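Local structure of beta-N-acetylhexosaminidase (Thermotoga neapolitana, 5BZA) at residues S244-M249 with M272-N277; K7-G12 with V283-L288; I156-H161 with A205-H210. The protein probably hydrolyses terminal non-reducing N-acetyl-D-hexosamine units from N-acetyl-beta-D-hexosaminides, as a family 3 glycosyl hydrolase. All blocks are in the same frame, centred on the assembly; numbering follows the deposited sequence.

Contact 1: S244-M249 with M272-N277; sequences SDAMEM and MILLDN
Two carboxylates, of Glu248 and Asp276, cross obliquely with their planes 41° apart, Asp276 OD1 lying only 3.0 Å from Glu248 OE1, acceptor against acceptor. The amide N of Asp276 comes from above the Glu248 carboxylate plane to bond OE1 at 2.8 Å, while OE2 rests against Leu275 CB and takes a weak bond from Asn277 N. Glu248 reaches this place through a bend at chi2 (96°). Farther back, Ser244 OG accepts a hydrogen bond from Leu274 N at 2.9 Å and donates to Asp245 O at 2.6 Å. Leu274 O is met almost along its C=O axis by Met247 N at 2.9 Å and approached by Ala246 CA. Met247 and Ile273 cross at about a right angle, CG on CG2 at 3.6 Å. The contact joins the loop after strand 241-243 to strand 273-275, at the seam between the last two strands of the TIM barrel, where Asp245 binds cadmium. Replacing Glu248 by alanine would remove the carboxylate and would probably leave the amides of Asp276 and Asn277 without these acceptors. With Asp276 and Asp280 close, Glu248 is likely to have a raised pKa, the amide donors, one of them weak, probably offsetting some repulsion.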
ATOM      1  N   SER B 244     -20.217   1.205  20.400  1.00  9.79           N
ATOM      2  CA  SER B 244     -19.711   0.144  21.249  1.00  8.13           C
ATOM      3  C   SER B 244     -18.405  -0.404  20.703  1.00 11.62           C
ATOM      4  O   SER B 244     -18.125  -0.332  19.481  1.00 11.33           O
ATOM      5  CB  SER B 244     -20.752  -0.973  21.373  1.00 11.48           C
ATOM      6  OG  SER B 244     -20.814  -1.814  20.228  1.00 11.29           O
ATOM      7  N   ASP B 245     -17.599  -0.995  21.573  1.00 11.47           N
ATOM      8  CA  ASP B 245     -16.630  -1.964  21.054  1.00 14.05           C
ATOM      9  C   ASP B 245     -17.493  -3.156  20.577  1.00 12.30           C
ATOM     10  O   ASP B 245     -18.702  -3.156  20.796  1.00 12.91           O
ATOM     11  CB  ASP B 245     -15.587  -2.382  22.095  1.00 14.15           C
ATOM     12  CG  ASP B 245     -14.295  -2.862  21.451  1.00 15.83           C
ATOM     13  OD1 ASP B 245     -14.319  -3.096  20.217  1.00 20.11           O
ATOM     14  OD2 ASP B 245     -13.266  -3.049  22.158  1.00 15.75           O
ATOM     15  N   ALA B 246     -16.917  -4.160  19.920  1.00 15.23           N
ATOM     16  CA  ALA B 246     -17.759  -5.215  19.293  1.00 13.12           C
ATOM     17  C   ALA B 246     -18.564  -5.984  20.339  1.00 15.44           C
ATOM     18  O   ALA B 246     -18.003  -6.563  21.264  1.00 18.92           O
ATOM     19  CB  ALA B 246     -16.908  -6.176  18.479  1.00 15.20           C
ATOM     20  N   MET B 247     -19.888  -6.004  20.180  1.00 13.87           N
ATOM     21  CA  MET B 247     -20.778  -6.557  21.230  1.00 15.43           C
ATOM     22  C   MET B 247     -20.614  -8.046  21.460  1.00 15.54           C
ATOM     23  O   MET B 247     -20.944  -8.539  22.528  1.00 18.60           O
ATOM     24  CB  MET B 247     -22.243  -6.283  20.883  1.00 16.19           C
ATOM     25  CG  MET B 247     -22.681  -4.873  21.103  1.00 15.85           C
ATOM     26  SD  MET B 247     -22.594  -4.332  22.834  1.00 13.14           S
ATOM     27  CE  MET B 247     -23.421  -2.753  22.643  1.00 12.13           C
ATOM     28  N   GLU B 248     -20.132  -8.763  20.447  1.00 16.20           N
ATOM     29  CA  GLU B 248     -20.011 -10.213  20.525  1.00 12.61           C
ATOM     30  C   GLU B 248     -18.873 -10.572  21.465  1.00 13.54           C
ATOM     31  O   GLU B 248     -18.791 -11.699  21.912  1.00 13.55           O
ATOM     32  CB  GLU B 248     -19.748 -10.841  19.138  1.00 11.48           C
ATOM     33  CG  GLU B 248     -20.895 -10.656  18.126  1.00 14.26           C
ATOM     34  CD  GLU B 248     -20.662  -9.454  17.228  1.00 13.86           C
ATOM     35  OE1 GLU B 248     -19.973  -8.512  17.694  1.00 11.33           O
ATOM     36  OE2 GLU B 248     -21.136  -9.459  16.055  1.00 11.72           O
ATOM     37  N   MET B 249     -17.974  -9.638  21.736  1.00 10.80           N
ATOM     38  CA  MET B 249     -16.869  -9.956  22.616  1.00 16.77           C
ATOM     39  C   MET B 249     -17.346 -10.509  23.999  1.00 16.86           C
ATOM     40  O   MET B 249     -18.384 -10.116  24.541  1.00 15.80           O
ATOM     41  CB  MET B 249     -15.972  -8.746  22.807  1.00 21.47           C
ATOM     42  CG  MET B 249     -14.890  -8.589  21.755  1.00 26.46           C
ATOM     43  SD  MET B 249     -13.913  -7.069  21.979  1.00 24.67           S
ATOM     44  CE  MET B 249     -15.095  -5.904  21.537  1.00 15.97           C
ATOM     45  N   MET B 272     -24.115   3.856  17.918  1.00 12.73           N
ATOM     46  CA  MET B 272     -23.958   2.758  16.983  1.00  9.91           C
ATOM     47  C   MET B 272     -23.440   1.526  17.647  1.00  8.98           C
ATOM     48  O   MET B 272     -22.391   1.545  18.288  1.00  7.73           O
ATOM     49  CB  MET B 272     -23.011   3.118  15.827  1.00 11.18           C
ATOM     50  CG  MET B 272     -23.547   4.158  14.890  1.00 11.84           C
ATOM     51  SD  MET B 272     -22.581   4.369  13.366  1.00 16.39           S
ATOM     52  CE  MET B 272     -23.274   3.052  12.360  1.00 13.84           C
ATOM     53  N   ILE B 273     -24.149   0.433  17.416  1.00  9.33           N
ATOM     54  CA  ILE B 273     -23.710  -0.870  17.896  1.00 11.34           C
ATOM     55  C   ILE B 273     -22.722  -1.528  16.920  1.00 14.43           C
ATOM     56  O   ILE B 273     -23.070  -1.762  15.773  1.00 11.90           O
ATOM     57  CB  ILE B 273     -24.910  -1.757  18.125  1.00 10.90           C
ATOM     58  CG1 ILE B 273     -25.727  -1.113  19.255  1.00 10.74           C
ATOM     59  CG2 ILE B 273     -24.443  -3.158  18.427  1.00 10.04           C
ATOM     60  CD1 ILE B 273     -27.108  -1.672  19.477  1.00 11.16           C
ATOM     61  N   LEU B 274     -21.493  -1.794  17.380  1.00 13.19           N
ATOM     62  CA  LEU B 274     -20.488  -2.444  16.554  1.00 11.22           C
ATOM     63  C   LEU B 274     -20.587  -3.978  16.696  1.00 13.29           C
ATOM     64  O   LEU B 274     -20.566  -4.509  17.813  1.00 13.70           O
ATOM     65  CB  LEU B 274     -19.090  -1.931  16.923  1.00 10.32           C
ATOM     66  CG  LEU B 274     -17.893  -2.513  16.160  1.00 11.47           C
ATOM     67  CD1 LEU B 274     -17.856  -1.945  14.712  1.00 12.19           C
ATOM     68  CD2 LEU B 274     -16.556  -2.289  16.824  1.00  9.19           C
ATOM     69  N   LEU B 275     -20.825  -4.672  15.576  1.00 12.47           N
ATOM     70  CA  LEU B 275     -20.757  -6.147  15.492  1.00 11.92           C
ATOM     71  C   LEU B 275     -19.515  -6.589  14.790  1.00 11.81           C
ATOM     72  O   LEU B 275     -19.229  -6.064  13.725  1.00 12.84           O
ATOM     73  CB  LEU B 275     -21.941  -6.714  14.737  1.00  9.15           C
ATOM     74  CG  LEU B 275     -23.256  -6.259  15.336  1.00 14.82           C
ATOM     75  CD1 LEU B 275     -24.394  -6.761  14.495  1.00 12.31           C
ATOM     76  CD2 LEU B 275     -23.321  -6.778  16.815  1.00 13.29           C
ATOM     77  N   ASP B 276     -18.811  -7.584  15.303  1.00 10.16           N
ATOM     78  CA  ASP B 276     -17.578  -7.968  14.640  1.00 13.61           C
ATOM     79  C   ASP B 276     -17.859  -9.002  13.549  1.00 12.11           C
ATOM     80  O   ASP B 276     -16.925  -9.507  12.930  1.00 10.20           O
ATOM     81  CB  ASP B 276     -16.508  -8.468  15.639  1.00  8.51           C
ATOM     82  CG  ASP B 276     -16.883  -9.762  16.296  1.00 12.56           C
ATOM     83  OD1 ASP B 276     -18.035 -10.193  16.137  1.00 13.05           O
ATOM     84  OD2 ASP B 276     -16.033 -10.339  17.016  1.00 18.40           O
ATOM     85  N   ASN B 277     -19.143  -9.261  13.302  1.00  8.60           N
ATOM     86  CA  ASN B 277     -19.595 -10.236  12.325  1.00 10.76           C
ATOM     87  C   ASN B 277     -20.930  -9.827  11.700  1.00 12.61           C
ATOM     88  O   ASN B 277     -21.947  -9.819  12.386  1.00 11.69           O
ATOM     89  CB  ASN B 277     -19.740 -11.611  12.959  1.00  9.90           C
ATOM     90  CG  ASN B 277     -19.945 -12.708  11.938  1.00 17.63           C
ATOM     91  OD1 ASN B 277     -20.340 -12.459  10.773  1.00 17.48           O
ATOM     92  ND2 ASN B 277     -19.692 -13.949  12.362  1.00 17.79           N
TER

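Contact 2: K7-G12 with V283-L288; sequences KLFFCG and VYYESL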
ATOM      1  N   LYS B   7     -29.086   2.262  10.602  1.00 16.71           N
ATOM      2  CA  LYS B   7     -28.142   3.312  10.959  1.00 18.10           C
ATOM      3  C   LYS B   7     -27.551   3.106  12.356  1.00 16.28           C
ATOM      4  O   LYS B   7     -26.499   3.639  12.680  1.00 13.69           O
ATOM      5  CB  LYS B   7     -28.807   4.674  10.807  1.00 17.74           C
ATOM      6  CG  LYS B   7     -29.058   4.933   9.316  1.00 25.63           C
ATOM      7  CD  LYS B   7     -29.570   6.304   8.966  1.00 29.14           C
ATOM      8  CE  LYS B   7     -29.752   6.372   7.454  1.00 30.36           C
ATOM      9  NZ  LYS B   7     -30.291   7.672   6.977  1.00 35.90           N
ATOM     10  N   LEU B   8     -28.184   2.280  13.167  1.00 16.25           N
ATOM     11  CA  LEU B   8     -27.649   2.078  14.500  1.00 15.73           C
ATOM     12  C   LEU B   8     -26.686   0.893  14.536  1.00 13.72           C
ATOM     13  O   LEU B   8     -26.339   0.405  15.615  1.00 12.16           O
ATOM     14  CB  LEU B   8     -28.783   1.865  15.521  1.00 16.04           C
ATOM     15  CG  LEU B   8     -29.321   3.133  16.204  1.00 17.73           C
ATOM     16  CD1 LEU B   8     -29.819   4.115  15.171  1.00 19.28           C
ATOM     17  CD2 LEU B   8     -30.404   2.838  17.270  1.00 17.46           C
ATOM     18  N   PHE B   9     -26.221   0.454  13.369  1.00 14.48           N
ATOM     19  CA  PHE B   9     -25.306  -0.688  13.330  1.00 13.51           C
ATOM     20  C   PHE B   9     -24.063  -0.451  12.501  1.00 12.40           C
ATOM     21  O   PHE B   9     -24.124   0.146  11.425  1.00 14.24           O
ATOM     22  CB  PHE B   9     -26.022  -1.930  12.814  1.00 12.92           C
ATOM     23  CG  PHE B   9     -27.052  -2.427  13.778  1.00 16.66           C
ATOM     24  CD1 PHE B   9     -26.663  -3.143  14.904  1.00 15.36           C
ATOM     25  CD2 PHE B   9     -28.405  -2.155  13.579  1.00 16.79           C
ATOM     26  CE1 PHE B   9     -27.597  -3.576  15.797  1.00 17.34           C
ATOM     27  CE2 PHE B   9     -29.354  -2.604  14.479  1.00 17.76           C
ATOM     28  CZ  PHE B   9     -28.953  -3.310  15.586  1.00 20.53           C
ATOM     29  N   PHE B  10     -22.955  -0.963  13.029  1.00 10.61           N
ATOM     30  CA  PHE B  10     -21.655  -0.888  12.419  1.00  8.56           C
ATOM     31  C   PHE B  10     -21.181  -2.329  12.328  1.00 11.27           C
ATOM     32  O   PHE B  10     -20.987  -2.960  13.365  1.00 10.43           O
ATOM     33  CB  PHE B  10     -20.676  -0.053  13.261  1.00  9.36           C
ATOM     34  CG  PHE B  10     -19.681   0.727  12.420  1.00  7.96           C
ATOM     35  CD1 PHE B  10     -18.788   0.048  11.562  1.00  7.04           C
ATOM     36  CD2 PHE B  10     -19.614   2.123  12.502  1.00 11.01           C
ATOM     37  CE1 PHE B  10     -17.850   0.753  10.788  1.00  8.93           C
ATOM     38  CE2 PHE B  10     -18.679   2.841  11.711  1.00  7.57           C
ATOM     39  CZ  PHE B  10     -17.798   2.146  10.853  1.00  6.95           C
ATOM     40  N   CYS B  11     -21.009  -2.868  11.118  1.00 11.03           N
ATOM     41  CA  CYS B  11     -20.687  -4.315  10.984  1.00 11.33           C
ATOM     42  C   CYS B  11     -19.318  -4.646  10.405  1.00  8.57           C
ATOM     43  O   CYS B  11     -18.917  -4.094   9.386  1.00 12.19           O
ATOM     44  CB  CYS B  11     -21.723  -5.055  10.107  1.00  8.76           C
ATOM     45  SG  CYS B  11     -23.492  -4.891  10.570  1.00 12.29           S
ATOM     46  N   GLY B  12     -18.656  -5.607  11.021  1.00  9.86           N
ATOM     47  CA  GLY B  12     -17.382  -6.122  10.570  1.00  9.39           C
ATOM     48  C   GLY B  12     -17.593  -7.191   9.496  1.00 12.57           C
ATOM     49  O   GLY B  12     -18.560  -7.985   9.558  1.00  9.29           O
ATOM     50  N   VAL B 283     -29.972 -11.012  14.219  1.00 17.14           N
ATOM     51  CA  VAL B 283     -30.329 -11.173  15.640  1.00 19.95           C
ATOM     52  C   VAL B 283     -30.376  -9.827  16.355  1.00 19.95           C
ATOM     53  O   VAL B 283     -31.451  -9.372  16.774  1.00 21.41           O
ATOM     54  CB  VAL B 283     -29.382 -12.095  16.384  1.00 18.56           C
ATOM     55  CG1 VAL B 283     -29.802 -12.161  17.808  1.00 21.57           C
ATOM     56  CG2 VAL B 283     -29.457 -13.473  15.764  1.00 15.53           C
ATOM     57  N   TYR B 284     -29.225  -9.165  16.442  1.00 17.96           N
ATOM     58  CA  TYR B 284     -29.179  -7.857  17.066  1.00 14.84           C
ATOM     59  C   TYR B 284     -30.228  -6.931  16.501  1.00 19.27           C
ATOM     60  O   TYR B 284     -30.944  -6.264  17.259  1.00 19.51           O
ATOM     61  CB  TYR B 284     -27.802  -7.260  16.911  1.00 16.82           C
ATOM     62  CG  TYR B 284     -26.805  -7.914  17.803  1.00 13.95           C
ATOM     63  CD1 TYR B 284     -26.270  -9.143  17.468  1.00 12.64           C
ATOM     64  CD2 TYR B 284     -26.406  -7.315  18.997  1.00 15.85           C
ATOM     65  CE1 TYR B 284     -25.342  -9.767  18.272  1.00 13.66           C
ATOM     66  CE2 TYR B 284     -25.469  -7.920  19.809  1.00 16.45           C
ATOM     67  CZ  TYR B 284     -24.946  -9.157  19.442  1.00 18.40           C
ATOM     68  OH  TYR B 284     -24.024  -9.799  20.240  1.00 17.55           O
ATOM     69  N   TYR B 285     -30.364  -6.930  15.178  1.00 19.24           N
ATOM     70  CA  TYR B 285     -31.289  -6.010  14.524  1.00 16.47           C
ATOM     71  C   TYR B 285     -32.700  -6.279  15.053  1.00 20.77           C
ATOM     72  O   TYR B 285     -33.440  -5.352  15.443  1.00 19.54           O
ATOM     73  CB  TYR B 285     -31.250  -6.168  12.983  1.00 16.21           C
ATOM     74  CG  TYR B 285     -32.052  -5.130  12.238  1.00 14.33           C
ATOM     75  CD1 TYR B 285     -31.459  -3.934  11.855  1.00 17.07           C
ATOM     76  CD2 TYR B 285     -33.393  -5.332  11.925  1.00 15.48           C
ATOM     77  CE1 TYR B 285     -32.175  -2.965  11.180  1.00 17.43           C
ATOM     78  CE2 TYR B 285     -34.127  -4.359  11.251  1.00 14.79           C
ATOM     79  CZ  TYR B 285     -33.501  -3.186  10.870  1.00 14.86           C
ATOM     80  OH  TYR B 285     -34.184  -2.211  10.199  1.00 18.90           O
ATOM     81  N   GLU B 286     -33.084  -7.555  15.049  1.00 23.55           N
ATOM     82  CA  GLU B 286     -34.467  -7.871  15.393  1.00 25.92           C
ATOM     83  C   GLU B 286     -34.618  -7.521  16.866  1.00 25.25           C
ATOM     84  O   GLU B 286     -35.651  -6.971  17.298  1.00 25.61           O
ATOM     85  CB  GLU B 286     -34.832  -9.345  15.123  1.00 24.95           C
ATOM     86  CG  GLU B 286     -34.980  -9.719  13.605  1.00 36.36           C
ATOM     87  CD  GLU B 286     -36.006  -8.863  12.811  1.00 46.33           C
ATOM     88  OE1 GLU B 286     -37.161  -8.668  13.280  1.00 48.98           O
ATOM     89  OE2 GLU B 286     -35.657  -8.416  11.682  1.00 46.06           O
ATOM     90  N   SER B 287     -33.552  -7.782  17.621  1.00 20.40           N
ATOM     91  CA  SER B 287     -33.590  -7.507  19.048  1.00 20.64           C
ATOM     92  C   SER B 287     -33.869  -6.020  19.237  1.00 23.76           C
ATOM     93  O   SER B 287     -34.764  -5.646  20.028  1.00 25.95           O
ATOM     94  CB  SER B 287     -32.306  -7.935  19.734  1.00 21.30           C
ATOM     95  OG  SER B 287     -32.440  -7.727  21.115  1.00 26.77           O
ATOM     96  N   LEU B 288     -33.178  -5.177  18.465  1.00 18.10           N
ATOM     97  CA  LEU B 288     -33.357  -3.749  18.644  1.00 18.23           C
ATOM     98  C   LEU B 288     -34.822  -3.440  18.442  1.00 22.88           C
ATOM     99  O   LEU B 288     -35.463  -2.793  19.294  1.00 25.48           O
ATOM    100  CB  LEU B 288     -32.511  -2.948  17.673  1.00 19.27           C
ATOM    101  CG  LEU B 288     -32.737  -1.436  17.759  1.00 25.40           C
ATOM    102  CD1 LEU B 288     -32.375  -0.974  19.158  1.00 17.92           C
ATOM    103  CD2 LEU B 288     -31.868  -0.719  16.702  1.00 21.02           C
TER
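Aromatic contacts come first in this example of strand-to-helix packing. The Phe9 side chain leaves strand 9-12 toward helix 283-288, with CG anti to its own carbonyl carbon (chi1 -68°), so that the far end of the ring lies against the helix. Its CE2 meets Tyr285 CD1 at 3.6 Å, and CZ comes to 3.7 Å from Tyr285 CA, close to the helix backbone itself. The two rings sit obliquely, centroids 5.9 Å apart and planes at 39°. Tyr285, its CG anti to the backbone N, in turn meets Tyr27 edge-to-face, so the aromatic packing continues beyond the pair.

Aliphatic contacts complete the grip on the ring. Tyr284 offers its CB to Phe9 CE1 at 3.9 Å, while its own ring leads away toward Leu275 and Met247. Leu288 lies one helical turn after Tyr284; its CD2 branch reaches Phe9 CE2 at 3.8 Å and Leu8 CD2 at 3.9 Å, bridging two consecutive side chains of the first segment. Leu8 and Leu288 cross at about a right angle, whereas Phe9 and Leu288 run alongside each other, pointing opposite ways.

Polar bonding is absent between the two segments. Strand 9-12 bonds through its backbone to its strand neighbours, Phe9 with Gly31 and Phe10 with Ile273 and Leu275; in the helix, Ser287 N and Leu288 N bond to Val283 O and Tyr284 O. Strand and helix run nearly antiparallel, at 169°, with axes 10.9 Å apart, as expected for an inner strand of a TIM barrel and a helix of its outer ring. Since no hydrogen bond links the two segments, the attachment rests mainly on shape and on burial of apolar surface, with Phe9 supplying the largest share of it from the strand.

Contact 3: I156-H161 with A205-H210; sequences IPCIKH and AVMTAH. With CD (cadmium ion), chain N.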
ATOM      1  N   ILE B 156     -12.338  10.519   9.422  1.00  8.25           N
ATOM      2  CA  ILE B 156     -12.775  10.827  10.815  1.00  9.34           C
ATOM      3  C   ILE B 156     -12.240   9.846  11.820  1.00  9.56           C
ATOM      4  O   ILE B 156     -12.575   8.678  11.769  1.00  7.92           O
ATOM      5  CB  ILE B 156     -14.283  10.855  10.931  1.00  8.66           C
ATOM      6  CG1 ILE B 156     -14.787  11.983  10.044  1.00  8.96           C
ATOM      7  CG2 ILE B 156     -14.719  11.144  12.388  1.00 11.65           C
ATOM      8  CD1 ILE B 156     -16.245  12.057  10.030  1.00 13.48           C
ATOM      9  N   PRO B 157     -11.437  10.335  12.775  1.00  9.22           N
ATOM     10  CA  PRO B 157     -10.916   9.437  13.809  1.00  8.88           C
ATOM     11  C   PRO B 157     -12.003   8.948  14.745  1.00  8.81           C
ATOM     12  O   PRO B 157     -13.040   9.592  14.885  1.00  8.99           O
ATOM     13  CB  PRO B 157      -9.884  10.309  14.543  1.00  6.97           C
ATOM     14  CG  PRO B 157     -10.391  11.685  14.375  1.00  6.66           C
ATOM     15  CD  PRO B 157     -11.039  11.737  13.005  1.00  9.23           C
ATOM     16  N   CYS B 158     -11.767   7.780  15.328  1.00  8.07           N
ATOM     17  CA  CYS B 158     -12.598   7.242  16.408  1.00 10.59           C
ATOM     18  C   CYS B 158     -11.709   6.902  17.606  1.00 11.75           C
ATOM     19  O   CYS B 158     -10.976   5.901  17.622  1.00  9.00           O
ATOM     20  CB  CYS B 158     -13.361   5.999  15.942  1.00 11.06           C
ATOM     21  SG  CYS B 158     -14.475   5.326  17.209  1.00 16.02           S
ATOM     22  N   ILE B 159     -11.747   7.755  18.610  1.00 11.93           N
ATOM     23  CA  ILE B 159     -10.868   7.571  19.750  1.00 12.52           C
ATOM     24  C   ILE B 159     -11.399   6.433  20.623  1.00  7.91           C
ATOM     25  O   ILE B 159     -12.572   6.215  20.700  1.00  9.08           O
ATOM     26  CB  ILE B 159     -10.705   8.896  20.543  1.00  9.75           C
ATOM     27  CG1 ILE B 159     -12.053   9.442  21.018  1.00 14.15           C
ATOM     28  CG2 ILE B 159      -9.952   9.917  19.684  1.00  9.62           C
ATOM     29  CD1 ILE B 159     -11.923  10.768  21.761  1.00  7.38           C
ATOM     30  N   LYS B 160     -10.499   5.702  21.267  1.00 11.18           N
ATOM     31  CA  LYS B 160     -10.853   4.503  22.022  1.00 12.68           C
ATOM     32  C   LYS B 160      -9.801   4.265  23.112  1.00 12.11           C
ATOM     33  O   LYS B 160      -8.681   4.764  22.992  1.00  9.11           O
ATOM     34  CB  LYS B 160     -10.953   3.289  21.067  1.00 10.89           C
ATOM     35  CG  LYS B 160      -9.631   2.923  20.403  1.00  8.64           C
ATOM     36  CD  LYS B 160      -9.836   1.887  19.301  1.00 11.66           C
ATOM     37  CE  LYS B 160      -8.527   1.555  18.612  1.00 10.58           C
ATOM     38  NZ  LYS B 160      -8.709   0.547  17.550  1.00 10.35           N
ATOM     39  N   HIS B 161     -10.152   3.544  24.188  1.00 11.52           N
ATOM     40  CA  HIS B 161     -11.510   3.102  24.473  1.00 12.79           C
ATOM     41  C   HIS B 161     -12.046   3.810  25.719  1.00 12.85           C
ATOM     42  O   HIS B 161     -11.561   3.579  26.833  1.00 11.27           O
ATOM     43  CB  HIS B 161     -11.579   1.575  24.696  1.00 14.14           C
ATOM     44  CG  HIS B 161     -10.691   0.761  23.793  1.00 16.64           C
ATOM     45  ND1 HIS B 161      -9.317   0.719  23.922  1.00 14.72           N
ATOM     46  CD2 HIS B 161     -11.002  -0.076  22.775  1.00 13.19           C
ATOM     47  CE1 HIS B 161      -8.818  -0.096  23.013  1.00 13.50           C
ATOM     48  NE2 HIS B 161      -9.814  -0.572  22.296  1.00 12.88           N
ATOM     49  N   ALA B 205     -15.386  10.360  16.350  1.00 14.19           N
ATOM     50  CA  ALA B 205     -16.302   9.430  17.031  1.00 13.13           C
ATOM     51  C   ALA B 205     -15.625   8.933  18.327  1.00 12.16           C
ATOM     52  O   ALA B 205     -14.415   9.073  18.512  1.00  8.59           O
ATOM     53  CB  ALA B 205     -16.717   8.242  16.112  1.00 12.37           C
ATOM     54  N   VAL B 206     -16.414   8.364  19.227  1.00 12.01           N
ATOM     55  CA  VAL B 206     -15.846   7.785  20.448  1.00 12.78           C
ATOM     56  C   VAL B 206     -16.263   6.320  20.543  1.00 13.24           C
ATOM     57  O   VAL B 206     -17.458   6.002  20.445  1.00 12.40           O
ATOM     58  CB  VAL B 206     -16.315   8.511  21.728  1.00  8.26           C
ATOM     59  CG1 VAL B 206     -15.805   7.755  22.969  1.00 10.78           C
ATOM     60  CG2 VAL B 206     -15.840   9.936  21.725  1.00  8.86           C
ATOM     61  N   MET B 207     -15.289   5.437  20.747  1.00 10.63           N
ATOM     62  CA  MET B 207     -15.598   4.028  21.018  1.00 12.23           C
ATOM     63  C   MET B 207     -15.509   3.698  22.531  1.00 10.50           C
ATOM     64  O   MET B 207     -14.574   4.103  23.196  1.00 11.66           O
ATOM     65  CB  MET B 207     -14.662   3.110  20.207  1.00  9.60           C
ATOM     66  CG  MET B 207     -15.133   1.658  20.209  1.00 10.61           C
ATOM     67  SD  MET B 207     -14.009   0.448  19.405  1.00 10.40           S
ATOM     68  CE  MET B 207     -14.156   0.920  17.662  1.00  8.04           C
ATOM     69  N   THR B 208     -16.477   2.961  23.061  1.00 13.15           N
ATOM     70  CA  THR B 208     -16.515   2.617  24.509  1.00 12.10           C
ATOM     71  C   THR B 208     -15.682   1.408  24.826  1.00 10.05           C
ATOM     72  O   THR B 208     -15.389   0.616  23.929  1.00 12.89           O
ATOM     73  CB  THR B 208     -17.946   2.350  25.012  1.00 10.18           C
ATOM     74  OG1 THR B 208     -18.478   1.195  24.350  1.00 12.33           O
ATOM     75  CG2 THR B 208     -18.829   3.560  24.736  1.00 11.58           C
ATOM     76  N   ALA B 209     -15.227   1.305  26.070  1.00  8.28           N
ATOM     77  CA  ALA B 209     -14.527   0.117  26.512  1.00 10.40           C
ATOM     78  C   ALA B 209     -15.456  -0.873  27.178  1.00 10.75           C
ATOM     79  O   ALA B 209     -16.233  -0.488  28.072  1.00 12.06           O
ATOM     80  CB  ALA B 209     -13.413   0.494  27.449  1.00 10.53           C
ATOM     81  N   HIS B 210     -15.302  -2.157  26.853  1.00 12.85           N
ATOM     82  CA  HIS B 210     -16.047  -3.216  27.539  1.00 13.55           C
ATOM     83  C   HIS B 210     -15.302  -3.520  28.831  1.00 14.56           C
ATOM     84  O   HIS B 210     -14.693  -4.585  28.967  1.00 15.74           O
ATOM     85  CB  HIS B 210     -16.157  -4.517  26.730  1.00 11.97           C
ATOM     86  CG  HIS B 210     -16.897  -4.396  25.428  1.00 14.53           C
ATOM     87  ND1 HIS B 210     -17.914  -3.506  25.211  1.00 15.97           N
ATOM     88  CD2 HIS B 210     -16.732  -5.084  24.265  1.00 15.12           C
ATOM     89  CE1 HIS B 210     -18.363  -3.639  23.965  1.00 13.72           C
ATOM     90  NE2 HIS B 210     -17.656  -4.588  23.379  1.00 13.59           N
TER
HETATM   91 CD    CD N 502     -10.520  -2.917  21.117  1.00 48.17          CD
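His161 NE2 binds a cadmium ion at 2.7 Å, and Asp245 is the other protein ligand of that metal. The other ring nitrogen, ND1, is hydrogen-bonded to Asp117 OD2, which would fix the ring's rotation and probably make NE2 a better donor to the metal, and His165 meets the ring edge-to-face. Lys160 CB lies 3.7 Å above one face of the His161 ring, offset toward the rim. A cis peptide precedes His161, just where the chain turns a corner. At the base of the side chain, His161 CB packs on Ala209 CB at 3.5 Å.

The next shell is a parallel beta ladder, strand 156-160 beside strand 205-208, two neighbouring staves of the TIM barrel of this glycosyl hydrolase family 3 domain. Ala205 N gives a nearly straight bond to Pro157 O at 2.9 Å, in the plane of the carbonyl. Ile159 N then bonds Ala205 O from above its plane, and Ile159 O receives Met207 N at 2.8 Å, almost along the C=O axis.

On the face bearing Cys158 and Ala205, Cys158 SG, anti to its backbone N, settles between Ala205 CB at 3.8 Å and Met207 CB at 3.7 Å. Lys160 CB touches Met207 CB from the neighbouring strand. On the other face the Ile159 and Val206 side chains cross obliquely, CG1 on CG2 at 3.9 Å, and both rest on Phe198 of helix 192-198.

How the contacts relate
All three contacts belong to one parallel barrel sheet. Along the chain, the first segment of contact 2 comes first, then contact 3, then contact 1, and last the helical half of contact 2. Contacts 1 and 2 have centres about 9 Å apart and share the pairing of strand 273-275 with strand 9-13, where last and first strands close the barrel; helix 281-293 follows directly. The centres of contacts 1 and 3 lie about 12 Å apart, and His210 of contact 3 hydrogen-bonds Ala246 O. Each of these two supplies one ligand, Asp245 and His161, to a shared cadmium site; contact 2, about 18 Å from contact 3 between centres, is packing on the barrel's outer side.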